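Local coordinates for protein Cbs-cp12 (Microcystis aeruginosa PCC 7806, PDB 5NMU) that probably takes part in redox regulation of photosynthesis, as a hexamer-forming fusion of paired CBS domains with a CP12 domain, at residues V108-K112 with T113-I117. Numbering follows the deposited sequence.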
ATOM      1  N   VAL A 108       3.924  23.750  -9.331  1.00 34.28           N
ATOM      2  CA  VAL A 108       5.256  24.284  -9.529  1.00 34.66           C
ATOM      3  C   VAL A 108       5.434  25.571  -8.731  1.00 36.05           C
ATOM      4  O   VAL A 108       4.790  26.561  -9.005  1.00 37.45           O
ATOM      5  CB  VAL A 108       5.613  24.520 -10.990  1.00 34.67           C
ATOM      6  CG1 VAL A 108       7.052  25.107 -11.109  1.00 35.14           C
ATOM      7  CG2 VAL A 108       5.521  23.217 -11.765  1.00 33.89           C
ATOM      8  N   ILE A 109       6.348  25.502  -7.759  1.00 36.48           N
ATOM      9  CA  ILE A 109       6.595  26.538  -6.790  1.00 38.58           C
ATOM     10  C   ILE A 109       8.093  26.972  -6.747  1.00 38.47           C
ATOM     11  O   ILE A 109       9.012  26.138  -6.622  1.00 36.33           O
ATOM     12  CB  ILE A 109       6.238  26.043  -5.373  1.00 38.72           C
ATOM     13  CG1 ILE A 109       4.804  25.509  -5.296  1.00 38.75           C
ATOM     14  CG2 ILE A 109       6.393  27.171  -4.374  1.00 40.16           C
ATOM     15  CD1 ILE A 109       3.786  26.484  -5.764  1.00 40.01           C
ATOM     16  N   GLN A 110       8.311  28.282  -6.788  1.00 40.07           N
ATOM     17  CA  GLN A 110       9.659  28.900  -6.621  1.00 40.54           C
ATOM     18  C   GLN A 110       9.557  29.726  -5.345  1.00 40.80           C
ATOM     19  O   GLN A 110       8.854  30.736  -5.296  1.00 40.24           O
ATOM     20  CB  GLN A 110       9.996  29.771  -7.842  1.00 42.86           C
ATOM     21  CG  GLN A 110      11.356  30.478  -7.850  1.00 46.06           C
ATOM     22  CD  GLN A 110      11.638  31.232  -9.182  1.00 49.93           C
ATOM     23  OE1 GLN A 110      11.204  30.808 -10.258  1.00 53.22           O
ATOM     24  NE2 GLN A 110      12.373  32.351  -9.108  1.00 51.24           N
ATOM     25  N   GLY A 111      10.221  29.274  -4.291  1.00 41.10           N
ATOM     26  CA  GLY A 111      10.111  29.869  -2.952  1.00 41.66           C
ATOM     27  C   GLY A 111       8.684  29.714  -2.423  1.00 40.86           C
ATOM     28  O   GLY A 111       8.227  28.620  -2.266  1.00 41.53           O
ATOM     29  N   LYS A 112       7.998  30.827  -2.169  1.00 41.60           N
ATOM     30  CA  LYS A 112       6.574  30.876  -1.838  1.00 42.46           C
ATOM     31  C   LYS A 112       5.658  31.191  -3.046  1.00 41.15           C
ATOM     32  O   LYS A 112       4.453  31.351  -2.849  1.00 39.64           O
ATOM     33  CB  LYS A 112       6.341  31.920  -0.733  1.00 44.60           C
ATOM     34  CG  LYS A 112       6.375  33.397  -1.189  1.00 46.49           C
ATOM     35  CD  LYS A 112       6.063  34.297   0.008  1.00 48.60           C
ATOM     36  CE  LYS A 112       5.847  35.785  -0.288  1.00 50.39           C
ATOM     37  NZ  LYS A 112       4.809  36.078  -1.318  1.00 50.67           N
ATOM     38  N   THR A 113       6.241  31.321  -4.255  1.00 40.42           N
ATOM     39  CA  THR A 113       5.531  31.817  -5.435  1.00 41.21           C
ATOM     40  C   THR A 113       5.087  30.689  -6.370  1.00 40.71           C
ATOM     41  O   THR A 113       5.907  29.924  -6.884  1.00 41.27           O
ATOM     42  CB  THR A 113       6.342  32.868  -6.269  1.00 42.09           C
ATOM     43  OG1 THR A 113       6.704  34.007  -5.455  1.00 43.79           O
ATOM     44  CG2 THR A 113       5.501  33.407  -7.438  1.00 41.95           C
ATOM     45  N   LEU A 114       3.788  30.653  -6.640  1.00 40.69           N
ATOM     46  CA  LEU A 114       3.166  29.643  -7.483  1.00 39.27           C
ATOM     47  C   LEU A 114       3.448  30.033  -8.911  1.00 39.44           C
ATOM     48  O   LEU A 114       3.295  31.182  -9.249  1.00 40.97           O
ATOM     49  CB  LEU A 114       1.649  29.600  -7.213  1.00 40.02           C
ATOM     50  CG  LEU A 114       0.784  28.680  -8.104  1.00 39.41           C
ATOM     51  CD1 LEU A 114       1.206  27.238  -7.905  1.00 39.64           C
ATOM     52  CD2 LEU A 114      -0.694  28.832  -7.810  1.00 39.38           C
ATOM     53  N   LEU A 115       3.942  29.105  -9.720  1.00 38.91           N
ATOM     54  CA  LEU A 115       4.255  29.389 -11.146  1.00 39.72           C
ATOM     55  C   LEU A 115       3.386  28.621 -12.140  1.00 38.74           C
ATOM     56  O   LEU A 115       3.258  29.019 -13.277  1.00 38.94           O
ATOM     57  CB  LEU A 115       5.722  29.050 -11.451  1.00 39.33           C
ATOM     58  CG  LEU A 115       6.807  29.853 -10.769  1.00 40.73           C
ATOM     59  CD1 LEU A 115       8.169  29.274 -11.135  1.00 40.77           C
ATOM     60  CD2 LEU A 115       6.720  31.319 -11.196  1.00 41.42           C
ATOM     61  N   GLY A 116       2.851  27.484 -11.725  1.00 37.69           N
ATOM     62  CA  GLY A 116       2.218  26.579 -12.649  1.00 37.64           C
ATOM     63  C   GLY A 116       1.832  25.305 -11.927  1.00 37.14           C
ATOM     64  O   GLY A 116       1.936  25.207 -10.682  1.00 36.52           O
ATOM     65  N   ILE A 117       1.383  24.326 -12.713  1.00 36.61           N
ATOM     66  CA  ILE A 117       1.003  23.025 -12.217  1.00 35.29           C
ATOM     67  C   ILE A 117       1.573  22.015 -13.222  1.00 34.35           C
ATOM     68  O   ILE A 117       1.536  22.227 -14.430  1.00 35.97           O
ATOM     69  CB  ILE A 117      -0.522  22.945 -12.026  1.00 35.53           C
ATOM     70  CG1 ILE A 117      -0.939  21.664 -11.315  1.00 34.63           C
ATOM     71  CG2 ILE A 117      -1.275  23.092 -13.357  1.00 36.25           C
ATOM     72  CD1 ILE A 117      -2.418  21.705 -10.863  1.00 35.62           C
TER
HETATM   73  O   HOH W   1       9.285  33.357  -4.737  1.00 43.89           O
HETATM   74  O   HOH W   2       4.748  35.087  -3.775  1.00 37.63           O
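Ile109 and Leu114 form a non-hydrogen-bonded pair in the hairpin of strands 105-110 and 113-119, within a CBS domain. From CB, 4.2 Å from Thr113 O, the Ile109 side chain branches. CG2 stays near the same oxygen. CG1 lies anti to the carbonyl carbon (chi1 -54°), and a bend at chi2 (-55°) brings CD1 to Leu114. Ile109 CD1 meets Leu114 CD1 at 3.4 Å, tighter than usual van der Waals contact, and lies close to Leu114 CA. Cutting Ile109 back to an alanine would probably open a gap beside Leu114 CD1 and let that methyl move. Backbone bonds join Gln110 and Thr113 both ways, closing a type II' turn with Gly111 at a positive phi, which favours glycine. A classic beta bulge sets Leu115 and Gly116 against Val108. Val108 O accepts a near-straight bond from Leu115 N (2.8 Å) and a weak one from Gly116 N. Val108 N donates to Gly116 O. On the Gln110 face, Leu115 CD1 lies 3.5 Å from Gln110 OE1. One water links Gln110 O to Thr113 OG1, and another links that hydroxyl to Lys112 NZ. Four good backbone bonds fix the register, while Leu114 and Ile117 pack on Ile40 of strand 38-41.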